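Local atomic coordinates of uncharacterized protein (PDB entry 4Q34), a protein that is of unknown function but probably acts as an esterase, being a member of the alpha/beta hydrolase family. Residues A[31-36]-A[94-99]; A[87-92]-A[153-158]; A[101-106]-A[146-151]. All blocks are in the same frame, centred on the assembly; numbering follows the deposited sequence.

Contact 1: A[31-36]-A[94-99]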
ATOM      1  N   GLY A  31       5.921 -14.451  -5.771  1.00 17.97           N
ATOM      2  CA  GLY A  31       4.588 -13.933  -5.403  1.00 17.50           C
ATOM      3  C   GLY A  31       4.058 -14.456  -4.091  1.00 17.19           C
ATOM      4  O   GLY A  31       4.689 -15.269  -3.413  1.00 18.79           O
ATOM      5  N   ASP A  32       2.853 -14.032  -3.742  1.00 17.13           N
ATOM      6  CA  ASP A  32       2.161 -14.493  -2.535  1.00 17.19           C
ATOM      7  C   ASP A  32       2.768 -14.055  -1.159  1.00 17.56           C
ATOM      8  O   ASP A  32       2.402 -14.580  -0.119  1.00 17.09           O
ATOM      9  CB  ASP A  32       1.895 -16.016  -2.583  1.00 17.80           C
ATOM     10  CG  ASP A  32       0.726 -16.388  -3.522  1.00 19.39           C
ATOM     11  OD1 ASP A  32       0.017 -15.477  -4.051  1.00 18.59           O
ATOM     12  OD2 ASP A  32       0.536 -17.616  -3.731  1.00 18.59           O
ATOM     13  N   HIS A  33       3.663 -13.071  -1.183  1.00 16.14           N
ATOM     14  CA  HIS A  33       4.201 -12.436   0.029  1.00 15.72           C
ATOM     15  C   HIS A  33       3.152 -11.485   0.558  1.00 15.78           C
ATOM     16  O   HIS A  33       2.200 -11.091  -0.153  1.00 16.94           O
ATOM     17  CB  HIS A  33       5.462 -11.642  -0.317  1.00 15.48           C
ATOM     18  CG  HIS A  33       5.271 -10.771  -1.522  1.00 16.89           C
ATOM     19  ND1 HIS A  33       5.417 -11.255  -2.803  1.00 16.38           N
ATOM     20  CD2 HIS A  33       4.831  -9.489  -1.654  1.00 16.69           C
ATOM     21  CE1 HIS A  33       5.115 -10.299  -3.667  1.00 17.32           C
ATOM     22  NE2 HIS A  33       4.763  -9.219  -2.994  1.00 16.68           N
ATOM     23  N   ALA A  34       3.332 -11.057   1.796  1.00 16.27           N
ATOM     24  CA  ALA A  34       2.609  -9.900   2.325  1.00 16.47           C
ATOM     25  C   ALA A  34       3.514  -8.691   2.164  1.00 16.68           C
ATOM     26  O   ALA A  34       4.762  -8.846   2.075  1.00 16.37           O
ATOM     27  CB  ALA A  34       2.283 -10.102   3.804  1.00 16.81           C
ATOM     28  N   TYR A  35       2.907  -7.498   2.204  1.00 14.88           N
ATOM     29  CA  TYR A  35       3.632  -6.252   2.268  1.00 14.91           C
ATOM     30  C   TYR A  35       3.439  -5.665   3.661  1.00 15.50           C
ATOM     31  O   TYR A  35       2.346  -5.712   4.195  1.00 16.92           O
ATOM     32  CB  TYR A  35       3.161  -5.253   1.225  1.00 15.90           C
ATOM     33  CG  TYR A  35       3.611  -3.821   1.487  1.00 15.15           C
ATOM     34  CD1 TYR A  35       2.829  -2.975   2.227  1.00 15.71           C
ATOM     35  CD2 TYR A  35       4.795  -3.327   0.970  1.00 15.99           C
ATOM     36  CE1 TYR A  35       3.202  -1.652   2.459  1.00 17.03           C
ATOM     37  CE2 TYR A  35       5.195  -2.008   1.194  1.00 16.31           C
ATOM     38  CZ  TYR A  35       4.380  -1.166   1.937  1.00 19.24           C
ATOM     39  OH  TYR A  35       4.741   0.139   2.189  1.00 18.79           O
ATOM     40  N   VAL A  36       4.511  -5.152   4.244  1.00 15.64           N
ATOM     41  CA  VAL A  36       4.486  -4.639   5.611  1.00 17.41           C
ATOM     42  C   VAL A  36       5.094  -3.237   5.676  1.00 17.36           C
ATOM     43  O   VAL A  36       6.166  -2.989   5.135  1.00 16.78           O
ATOM     44  CB  VAL A  36       5.317  -5.577   6.526  1.00 17.02           C
ATOM     45  CG1 VAL A  36       5.290  -5.070   7.969  1.00 18.87           C
ATOM     46  CG2 VAL A  36       4.807  -6.993   6.396  1.00 18.09           C
ATOM     47  N   ALA A  94       0.542  -5.927  -1.950  1.00 16.03           N
ATOM     48  CA  ALA A  94       0.937  -7.342  -2.109  1.00 15.54           C
ATOM     49  C   ALA A  94       0.160  -8.000  -3.228  1.00 16.11           C
ATOM     50  O   ALA A  94      -0.116  -9.180  -3.160  1.00 17.51           O
ATOM     51  CB  ALA A  94       0.748  -8.091  -0.806  1.00 16.18           C
ATOM     52  N   GLY A  95      -0.191  -7.228  -4.250  1.00 16.28           N
ATOM     53  CA  GLY A  95      -0.993  -7.730  -5.382  1.00 17.66           C
ATOM     54  C   GLY A  95      -0.348  -8.741  -6.277  1.00 19.08           C
ATOM     55  O   GLY A  95      -1.028  -9.340  -7.087  1.00 18.12           O
ATOM     56  N   ARG A  96       0.958  -8.947  -6.150  1.00 17.42           N
ATOM     57  CA  ARG A  96       1.707  -9.907  -6.974  1.00 17.80           C
ATOM     58  C   ARG A  96       1.452 -11.318  -6.442  1.00 19.52           C
ATOM     59  O   ARG A  96       2.284 -11.894  -5.731  1.00 19.20           O
ATOM     60  CB  ARG A  96       3.205  -9.573  -6.974  1.00 18.09           C
ATOM     61  CG  ARG A  96       4.036 -10.427  -7.934  1.00 18.43           C
ATOM     62  CD  ARG A  96       5.408  -9.862  -7.976  1.00 16.05           C
ATOM     63  NE  ARG A  96       6.345 -10.560  -8.894  1.00 17.26           N
ATOM     64  CZ  ARG A  96       6.518 -10.305 -10.190  1.00 19.17           C
ATOM     65  NH1 ARG A  96       5.769  -9.435 -10.845  1.00 19.34           N
ATOM     66  NH2 ARG A  96       7.453 -10.970 -10.877  1.00 19.77           N
ATOM     67  N   GLY A  97       0.279 -11.856  -6.782  1.00 19.32           N
ATOM     68  CA  GLY A  97      -0.086 -13.236  -6.435  1.00 20.19           C
ATOM     69  C   GLY A  97       0.448 -14.194  -7.467  1.00 20.91           C
ATOM     70  O   GLY A  97       0.961 -13.780  -8.493  1.00 24.09           O
ATOM     71  N   THR A  98       0.300 -15.492  -7.191  1.00 20.26           N
ATOM     72  CA  THR A  98       0.798 -16.549  -8.043  1.00 19.85           C
ATOM     73  C   THR A  98      -0.272 -17.105  -8.986  1.00 19.94           C
ATOM     74  O   THR A  98       0.026 -18.004  -9.797  1.00 22.30           O
ATOM     75  CB  THR A  98       1.340 -17.696  -7.181  1.00 20.99           C
ATOM     76  OG1 THR A  98       0.285 -18.156  -6.321  1.00 21.35           O
ATOM     77  CG2 THR A  98       2.572 -17.197  -6.354  1.00 20.64           C
ATOM     78  N   GLU A  99      -1.503 -16.621  -8.872  1.00 19.48           N
ATOM     79  CA  GLU A  99      -2.605 -17.173  -9.678  1.00 22.55           C
ATOM     80  C   GLU A  99      -3.045 -16.238 -10.810  1.00 25.40           C
ATOM     81  O   GLU A  99      -2.914 -14.992 -10.722  1.00 24.70           O
ATOM     82  CB  GLU A  99      -3.833 -17.374  -8.803  1.00 22.67           C
ATOM     83  CG  GLU A  99      -3.643 -18.322  -7.665  1.00 23.93           C
ATOM     84  CD  GLU A  99      -4.700 -18.144  -6.618  1.00 25.08           C
ATOM     85  OE1 GLU A  99      -4.759 -17.039  -6.048  1.00 21.10           O
ATOM     86  OE2 GLU A  99      -5.430 -19.114  -6.327  1.00 22.87           O
TER
HETATM   87  O   HOH W   1       3.198  -7.244  -4.691  1.00 18.29           O
HETATM   88  O   HOH W   2       1.169 -11.596  -2.693  1.00 18.39           O

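Contact 2: A[87-92]-A[153-158]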
ATOM      1  N   ASP A  87      -0.492  -5.561   4.336  1.00 14.76           N
ATOM      2  CA  ASP A  87      -1.359  -5.980   3.250  1.00 15.49           C
ATOM      3  C   ASP A  87      -1.029  -7.467   3.001  1.00 16.12           C
ATOM      4  O   ASP A  87       0.104  -7.838   2.660  1.00 15.79           O
ATOM      5  CB  ASP A  87      -1.102  -5.208   2.004  1.00 15.30           C
ATOM      6  CG  ASP A  87      -1.302  -3.714   2.186  1.00 19.37           C
ATOM      7  OD1 ASP A  87      -2.220  -3.244   2.895  1.00 16.92           O
ATOM      8  OD2 ASP A  87      -0.523  -2.966   1.533  1.00 25.02           O
ATOM      9  N   GLN A  88      -2.013  -8.314   3.263  1.00 16.14           N
ATOM     10  CA  GLN A  88      -1.845  -9.731   3.205  1.00 14.67           C
ATOM     11  C   GLN A  88      -1.621 -10.133   1.762  1.00 13.42           C
ATOM     12  O   GLN A  88      -1.881  -9.352   0.860  1.00 14.42           O
ATOM     13  CB  GLN A  88      -3.057 -10.451   3.823  1.00 15.65           C
ATOM     14  CG  GLN A  88      -4.226 -10.621   2.865  1.00 16.39           C
ATOM     15  CD  GLN A  88      -5.517 -11.106   3.469  1.00 17.12           C
ATOM     16  OE1 GLN A  88      -5.631 -11.413   4.668  1.00 19.20           O
ATOM     17  NE2 GLN A  88      -6.545 -11.187   2.599  1.00 19.31           N
ATOM     18  N   PRO A  89      -1.076 -11.346   1.542  1.00 14.86           N
ATOM     19  CA  PRO A  89      -0.905 -11.895   0.175  1.00 15.98           C
ATOM     20  C   PRO A  89      -2.116 -11.632  -0.709  1.00 16.99           C
ATOM     21  O   PRO A  89      -3.260 -11.815  -0.287  1.00 16.87           O
ATOM     22  CB  PRO A  89      -0.728 -13.385   0.435  1.00 15.91           C
ATOM     23  CG  PRO A  89      -0.064 -13.430   1.760  1.00 16.38           C
ATOM     24  CD  PRO A  89      -0.875 -12.403   2.533  1.00 15.42           C
ATOM     25  N   ARG A  90      -1.822 -11.241  -1.946  1.00 15.51           N
ATOM     26  CA  ARG A  90      -2.812 -11.015  -3.014  1.00 17.54           C
ATOM     27  C   ARG A  90      -3.691  -9.784  -2.826  1.00 17.92           C
ATOM     28  O   ARG A  90      -4.697  -9.666  -3.482  1.00 20.11           O
ATOM     29  CB  ARG A  90      -3.691 -12.254  -3.209  1.00 18.04           C
ATOM     30  CG  ARG A  90      -2.873 -13.511  -3.387  1.00 19.18           C
ATOM     31  CD  ARG A  90      -3.716 -14.788  -3.343  1.00 18.86           C
ATOM     32  NE  ARG A  90      -2.853 -15.945  -3.570  1.00 18.89           N
ATOM     33  CZ  ARG A  90      -3.223 -17.224  -3.437  1.00 22.03           C
ATOM     34  NH1 ARG A  90      -4.470 -17.538  -3.069  1.00 21.18           N
ATOM     35  NH2 ARG A  90      -2.344 -18.197  -3.706  1.00 20.12           N
ATOM     36  N   ARG A  91      -3.309  -8.891  -1.918  1.00 15.86           N
ATOM     37  CA  ARG A  91      -4.105  -7.722  -1.582  1.00 16.17           C
ATOM     38  C   ARG A  91      -3.276  -6.431  -1.658  1.00 16.06           C
ATOM     39  O   ARG A  91      -2.174  -6.313  -1.057  1.00 15.30           O
ATOM     40  CB  ARG A  91      -4.689  -7.878  -0.193  1.00 16.47           C
ATOM     41  CG  ARG A  91      -5.811  -6.915   0.124  1.00 15.95           C
ATOM     42  CD  ARG A  91      -7.109  -7.203  -0.638  1.00 15.81           C
ATOM     43  NE  ARG A  91      -7.713  -8.503  -0.346  1.00 17.45           N
ATOM     44  CZ  ARG A  91      -8.360  -8.849   0.774  1.00 16.47           C
ATOM     45  NH1 ARG A  91      -8.471  -8.023   1.832  1.00 17.19           N
ATOM     46  NH2 ARG A  91      -8.868 -10.072   0.866  1.00 17.52           N
ATOM     47  N   GLY A  92      -3.801  -5.430  -2.339  1.00 15.09           N
ATOM     48  CA  GLY A  92      -3.179  -4.085  -2.342  1.00 14.91           C
ATOM     49  C   GLY A  92      -1.741  -4.105  -2.841  1.00 14.04           C
ATOM     50  O   GLY A  92      -1.494  -4.636  -3.893  1.00 16.03           O
ATOM     51  N   PHE A 153      -6.663 -19.172   3.272  1.00 18.35           N
ATOM     52  CA  PHE A 153      -6.229 -18.852   4.645  1.00 19.81           C
ATOM     53  C   PHE A 153      -4.842 -19.473   4.931  1.00 19.22           C
ATOM     54  O   PHE A 153      -4.098 -18.952   5.762  1.00 18.18           O
ATOM     55  CB  PHE A 153      -7.225 -19.345   5.712  1.00 21.71           C
ATOM     56  CG  PHE A 153      -8.553 -18.648   5.715  1.00 23.58           C
ATOM     57  CD1 PHE A 153      -8.753 -17.427   5.056  1.00 25.55           C
ATOM     58  CD2 PHE A 153      -9.641 -19.228   6.404  1.00 27.01           C
ATOM     59  CE1 PHE A 153      -9.995 -16.789   5.073  1.00 29.05           C
ATOM     60  CE2 PHE A 153     -10.882 -18.588   6.442  1.00 28.70           C
ATOM     61  CZ  PHE A 153     -11.054 -17.356   5.774  1.00 27.34           C
ATOM     62  N   GLU A 154      -4.491 -20.547   4.241  1.00 20.08           N
ATOM     63  CA  GLU A 154      -3.167 -21.130   4.400  1.00 20.06           C
ATOM     64  C   GLU A 154      -2.103 -20.163   3.878  1.00 18.61           C
ATOM     65  O   GLU A 154      -1.102 -19.872   4.578  1.00 18.69           O
ATOM     66  CB  GLU A 154      -3.030 -22.474   3.666  1.00 21.31           C
ATOM     67  CG  GLU A 154      -1.616 -23.053   3.736  1.00 23.55           C
ATOM     68  CD  GLU A 154      -1.478 -24.435   3.134  1.00 31.80           C
ATOM     69  OE1 GLU A 154      -2.343 -24.785   2.303  1.00 31.49           O
ATOM     70  OE2 GLU A 154      -0.520 -25.176   3.498  1.00 26.14           O
ATOM     71  N   VAL A 155      -2.363 -19.594   2.698  1.00 18.42           N
ATOM     72  CA  VAL A 155      -1.431 -18.651   2.051  1.00 19.29           C
ATOM     73  C   VAL A 155      -1.335 -17.381   2.920  1.00 17.67           C
ATOM     74  O   VAL A 155      -0.270 -16.852   3.166  1.00 17.39           O
ATOM     75  CB  VAL A 155      -1.892 -18.314   0.622  1.00 20.85           C
ATOM     76  CG1 VAL A 155      -1.065 -17.184   0.035  1.00 19.16           C
ATOM     77  CG2 VAL A 155      -1.808 -19.543  -0.286  1.00 21.48           C
ATOM     78  N   TYR A 156      -2.482 -16.919   3.416  1.00 16.78           N
ATOM     79  CA  TYR A 156      -2.511 -15.692   4.208  1.00 15.97           C
ATOM     80  C   TYR A 156      -1.789 -15.888   5.514  1.00 17.16           C
ATOM     81  O   TYR A 156      -0.920 -15.081   5.913  1.00 16.56           O
ATOM     82  CB  TYR A 156      -3.964 -15.253   4.467  1.00 17.14           C
ATOM     83  CG  TYR A 156      -4.849 -14.902   3.280  1.00 17.80           C
ATOM     84  CD1 TYR A 156      -4.333 -14.638   1.985  1.00 18.00           C
ATOM     85  CD2 TYR A 156      -6.212 -14.745   3.466  1.00 18.98           C
ATOM     86  CE1 TYR A 156      -5.153 -14.291   0.941  1.00 18.60           C
ATOM     87  CE2 TYR A 156      -7.047 -14.429   2.410  1.00 17.38           C
ATOM     88  CZ  TYR A 156      -6.528 -14.181   1.162  1.00 18.77           C
ATOM     89  OH  TYR A 156      -7.331 -13.789   0.125  1.00 18.75           O
ATOM     90  N   SER A 157      -2.122 -16.960   6.201  1.00 16.30           N
ATOM     91  CA  SER A 157      -1.543 -17.190   7.523  1.00 16.83           C
ATOM     92  C   SER A 157      -0.053 -17.582   7.400  1.00 17.16           C
ATOM     93  O   SER A 157       0.755 -17.296   8.273  1.00 17.10           O
ATOM     94  CB  SER A 157      -2.349 -18.224   8.300  1.00 18.45           C
ATOM     95  OG  SER A 157      -2.362 -19.488   7.667  1.00 17.49           O
ATOM     96  N   ASP A 158       0.338 -18.237   6.312  1.00 17.85           N
ATOM     97  CA  ASP A 158       1.760 -18.471   6.149  1.00 17.57           C
ATOM     98  C   ASP A 158       2.591 -17.179   6.150  1.00 16.52           C
ATOM     99  O   ASP A 158       3.697 -17.147   6.664  1.00 17.60           O
ATOM    100  CB  ASP A 158       2.079 -19.236   4.848  1.00 18.85           C
ATOM    101  CG  ASP A 158       1.839 -20.744   4.945  1.00 21.09           C
ATOM    102  OD1 ASP A 158       1.634 -21.301   6.019  1.00 22.76           O
ATOM    103  OD2 ASP A 158       1.862 -21.374   3.869  1.00 23.53           O
TER
HETATM  104  O   HOH W   3      -5.978 -11.214  -0.321  1.00 18.44           O

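Contact 3: A[101-106]-A[146-151]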
ATOM      1  N   VAL A 101      -6.155 -14.559 -12.582  1.00 23.22           N
ATOM      2  CA  VAL A 101      -7.428 -14.153 -12.005  1.00 22.96           C
ATOM      3  C   VAL A 101      -8.087 -13.080 -12.874  1.00 21.85           C
ATOM      4  O   VAL A 101      -7.405 -12.269 -13.505  1.00 21.53           O
ATOM      5  CB  VAL A 101      -7.238 -13.637 -10.556  1.00 23.48           C
ATOM      6  CG1 VAL A 101      -6.337 -12.429 -10.536  1.00 22.55           C
ATOM      7  CG2 VAL A 101      -8.589 -13.338  -9.896  1.00 25.90           C
ATOM      8  N   THR A 102      -9.419 -13.085 -12.900  1.00 22.05           N
ATOM      9  CA  THR A 102     -10.196 -12.039 -13.554  1.00 23.09           C
ATOM     10  C   THR A 102     -10.892 -11.238 -12.460  1.00 23.10           C
ATOM     11  O   THR A 102     -11.557 -11.820 -11.593  1.00 26.73           O
ATOM     12  CB  THR A 102     -11.188 -12.604 -14.560  1.00 24.35           C
ATOM     13  OG1 THR A 102     -10.453 -13.229 -15.609  1.00 24.44           O
ATOM     14  CG2 THR A 102     -12.024 -11.508 -15.166  1.00 27.57           C
ATOM     15  N   ILE A 103     -10.697  -9.922 -12.511  1.00 20.95           N
ATOM     16  CA  ILE A 103     -11.263  -8.995 -11.571  1.00 24.21           C
ATOM     17  C   ILE A 103     -12.281  -8.165 -12.354  1.00 24.16           C
ATOM     18  O   ILE A 103     -11.957  -7.643 -13.401  1.00 22.88           O
ATOM     19  CB  ILE A 103     -10.186  -8.036 -11.040  1.00 25.28           C
ATOM     20  CG1 ILE A 103      -9.025  -8.776 -10.362  1.00 28.96           C
ATOM     21  CG2 ILE A 103     -10.802  -7.030 -10.078  1.00 23.80           C
ATOM     22  CD1 ILE A 103      -9.420  -9.565  -9.177  1.00 30.17           C
ATOM     23  N   SER A 104     -13.483  -7.988 -11.809  1.00 26.40           N
ATOM     24  CA  SER A 104     -14.501  -7.120 -12.394  1.00 29.98           C
ATOM     25  C   SER A 104     -15.153  -6.287 -11.316  1.00 26.50           C
ATOM     26  O   SER A 104     -15.501  -6.833 -10.272  1.00 28.68           O
ATOM     27  CB  SER A 104     -15.602  -7.956 -13.020  1.00 32.92           C
ATOM     28  OG  SER A 104     -15.112  -8.621 -14.153  1.00 45.92           O
ATOM     29  N   PRO A 105     -15.388  -4.992 -11.574  1.00 26.56           N
ATOM     30  CA  PRO A 105     -16.141  -4.207 -10.582  1.00 23.95           C
ATOM     31  C   PRO A 105     -17.515  -4.808 -10.285  1.00 23.12           C
ATOM     32  O   PRO A 105     -18.175  -5.244 -11.214  1.00 24.62           O
ATOM     33  CB  PRO A 105     -16.328  -2.866 -11.278  1.00 23.85           C
ATOM     34  CG  PRO A 105     -15.137  -2.762 -12.146  1.00 25.78           C
ATOM     35  CD  PRO A 105     -14.940  -4.146 -12.694  1.00 27.31           C
ATOM     36  N   ALA A 106     -17.921  -4.791  -9.019  1.00 23.96           N
ATOM     37  CA  ALA A 106     -19.228  -5.258  -8.583  1.00 26.42           C
ATOM     38  C   ALA A 106     -19.976  -4.096  -7.948  1.00 23.39           C
ATOM     39  O   ALA A 106     -19.419  -3.380  -7.112  1.00 22.13           O
ATOM     40  CB  ALA A 106     -19.052  -6.376  -7.551  1.00 29.82           C
ATOM     41  N   PRO A 146      -9.216  -5.115  -4.384  1.00 17.68           N
ATOM     42  CA  PRO A 146      -9.548  -6.486  -4.710  1.00 19.32           C
ATOM     43  C   PRO A 146      -8.462  -7.504  -4.361  1.00 17.85           C
ATOM     44  O   PRO A 146      -7.306  -7.144  -4.141  1.00 17.59           O
ATOM     45  CB  PRO A 146      -9.814  -6.431  -6.216  1.00 19.66           C
ATOM     46  CG  PRO A 146      -8.890  -5.320  -6.677  1.00 19.70           C
ATOM     47  CD  PRO A 146      -8.941  -4.308  -5.592  1.00 18.25           C
ATOM     48  N   THR A 147      -8.866  -8.760  -4.249  1.00 17.57           N
ATOM     49  CA  THR A 147      -7.962  -9.887  -4.091  1.00 16.74           C
ATOM     50  C   THR A 147      -7.501 -10.345  -5.451  1.00 18.10           C
ATOM     51  O   THR A 147      -8.310 -10.714  -6.315  1.00 18.65           O
ATOM     52  CB  THR A 147      -8.670 -11.016  -3.329  1.00 18.21           C
ATOM     53  OG1 THR A 147      -9.021 -10.525  -2.017  1.00 19.10           O
ATOM     54  CG2 THR A 147      -7.829 -12.266  -3.229  1.00 18.93           C
ATOM     55  N   ILE A 148      -6.185 -10.379  -5.631  1.00 18.40           N
ATOM     56  CA  ILE A 148      -5.601 -10.721  -6.923  1.00 18.68           C
ATOM     57  C   ILE A 148      -5.286 -12.215  -6.921  1.00 19.35           C
ATOM     58  O   ILE A 148      -4.125 -12.666  -6.893  1.00 20.59           O
ATOM     59  CB  ILE A 148      -4.364  -9.844  -7.258  1.00 20.10           C
ATOM     60  CG1 ILE A 148      -4.617  -8.357  -6.919  1.00 20.45           C
ATOM     61  CG2 ILE A 148      -3.987  -9.995  -8.716  1.00 20.01           C
ATOM     62  CD1 ILE A 148      -5.906  -7.780  -7.473  1.00 23.68           C
ATOM     63  N   GLY A 149      -6.350 -12.992  -6.933  1.00 20.07           N
ATOM     64  CA  GLY A 149      -6.287 -14.431  -6.780  1.00 19.74           C
ATOM     65  C   GLY A 149      -7.501 -14.902  -6.006  1.00 21.53           C
ATOM     66  O   GLY A 149      -8.559 -14.241  -6.031  1.00 22.80           O
ATOM     67  N   THR A 150      -7.355 -16.048  -5.335  1.00 22.68           N
ATOM     68  CA  THR A 150      -8.423 -16.663  -4.543  1.00 23.60           C
ATOM     69  C   THR A 150      -8.142 -16.497  -3.073  1.00 26.80           C
ATOM     70  O   THR A 150      -6.990 -16.324  -2.664  1.00 23.44           O
ATOM     71  CB  THR A 150      -8.529 -18.194  -4.798  1.00 27.83           C
ATOM     72  OG1 THR A 150      -7.277 -18.848  -4.491  1.00 26.15           O
ATOM     73  CG2 THR A 150      -8.923 -18.444  -6.208  1.00 29.46           C
ATOM     74  N   THR A 151      -9.200 -16.561  -2.269  1.00 23.16           N
ATOM     75  CA  THR A 151      -9.065 -16.526  -0.843  1.00 22.63           C
ATOM     76  C   THR A 151      -8.431 -17.848  -0.431  1.00 25.02           C
ATOM     77  O   THR A 151      -8.932 -18.918  -0.815  1.00 22.97           O
ATOM     78  CB  THR A 151     -10.447 -16.409  -0.200  1.00 25.67           C
ATOM     79  OG1 THR A 151     -11.037 -15.186  -0.639  1.00 29.28           O
ATOM     80  CG2 THR A 151     -10.339 -16.431   1.281  1.00 22.63           C
TER

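Contact 1: A[31-36]-A[94-99]
D32 and T98 clasp each other where strand 28-41 of the alpha/beta-hydrolase sheet runs past the loop that follows strand 83-87, just as that loop bends through an inverse gamma turn centred on R96. The turn, with G97 N bonded to G95 O, presents the R96 carbonyl to the strand, and D32 N donates to R96 O at 3.0 Å. G31, having no side chain, brings its CA to 3.1 Å from the same R96 O.

T98 reaches both carboxylate oxygens of D32. T98 N gives a bent bond to D32 OD1 (3.2 Å, 139° at the hydrogen), while T98 OG1 donates to D32 OD2 at 2.7 Å; each donor stands above the carboxylate plane. T98 holds OG1 between its own backbone N and carbonyl carbon (chi1 58°), which puts the hydroxyl on the side of D32 OD2. OD2 also forms a salt bridge with R90, an arrangement that would favour the ionised acid.

Water serves the H33 side of the contact. One molecule lies 3.0 Å from H33 NE2 and accepts from R96 N at 3.2 Å; a second sits above the centre of the imidazole, near the carbonyls of H33 and A94. The polar ends of three side chains find partners on the second subunit: H33 ND1 bonds R142 of that chain, R96 NH2 makes a salt bridge with its E109, and Y35 OH bonds its E63.

The methyl of A94 fits against the strand: A94 CB is 3.4 Å from the carbonyl oxygen H33 O, and it makes an apolar contact with Y35 CB, 4.2 Å away.

Contact 2: A[87-92]-A[153-158]
Over one face of the Y156 ring lies the side-chain amide of Q88, stacked with the two planes 21° apart. The amide lies over the CD2-CE2 side of the ring: Q88 NE2 comes within 3.3 Å of Y156 CE2 and equally near CZ, toward the hydroxyl end, while OE1 is closer to CD2 and CG. Q88 CG makes a CH-pi contact 4.2 Å from the Y156 ring centroid, 14° off the normal. A chi2 of -170° sets Q88 CD anti to CA, beyond CG and over the ring. P89 O approaches the ring obliquely, 3.3 Å from Y156 CE1. Q88 NE2 also stands over one face of the R91 guanidinium; both are donors, so this is no hydrogen bond. On the R90 guanidinium, V155 CG1 stands over one face, toward the rim, and V155 CG2 is 3.7 Å from R90 NH2.

One water gathers the polar groups about the tyrosine hydroxyl. It accepts from Q88 NE2, donates to P89 O at 2.8 Å, and is 2.9 Å from Y156 OH. Beside the ring P89 presses on the helix, its CB 3.8 Å from V155 CG1. R90 makes salt bridges with D32 and E99 and bonds the T150 carbonyl, while R91 is held by neutral acceptors, the Q57 carbonyl and the T147 hydroxyl.

Q88 to R91 form a type II beta turn with R90, at positive phi, in its third position. This turn leaves strand 83-87 and rests on the start of helix 153-167, the helix of the beta-alpha-beta crossover into strand 170-175 that is a hallmark of the alpha/beta-hydrolase fold.

Contact 3: A[101-106]-A[146-151]
V101 sets its isopropyl group against bare backbone: V101 CG1 is 3.6 Å from G149 N, with CG2 at almost the same distance from that nitrogen. The G149 backbone is at phi 145° and psi -154°, angles that call for glycine because a CB would jam against I148 O; that CB would face away from V101. I148 is the centre of an inverse gamma turn, and G149 N is weakly bonded to T147 O.

The same T147 carbonyl meets the second apolar side chain of the strand. I103 CD1 comes to 3.3 Å from T147 O, the shortest approach of the contact, and I103 CG2 rests 4.0 Å from P146 CB, the isoleucine and the proline crossing at about a right angle. I103 holds CG2 anti to its backbone N, which directs that methyl to the proline. I148 touches both strand side chains: its CG2 lies 3.8 Å from V101 CG1 and its CD1 is 4.3 Å from I103 CD1. Everything that passes between the two segments is van der Waals contact, and polar groups of this loop bond to other parts of the chain, T147 OG1 to R91 and T150 OG1 to E99.

V101 and I103, two residues apart on an extended strand, thus direct their side chains to one side, onto residues 146-149. The strand itself pairs antiparallel with residues of the second subunit, where T102 bonds T102 of that chain and I148 packs on its I148: an intersubunit beta ladder at the dimer interface, backed here by the gamma turn.

How the contacts relate
R90 is the residue common to the three contacts. From contact 2 its NH2 reaches into contact 1, 2.9 Å from D32 OD2, while its carbonyl O takes I148 N of contact 3 at 2.7 Å. Contacts 1 and 3 also meet directly, E99 OE2 lying 2.6 Å from T150 OG1. The centres of contacts 1 and 2 are about 7 Å apart; that of contact 3 is about 13 Å and 14 Å from them. Residues 87-106 supply one side of every contact, and all three touch the second subunit. A glycerol about 3 Å from the Y35 side chain, probably from the crystallisation liquor, may mark a pocket beside contact 1.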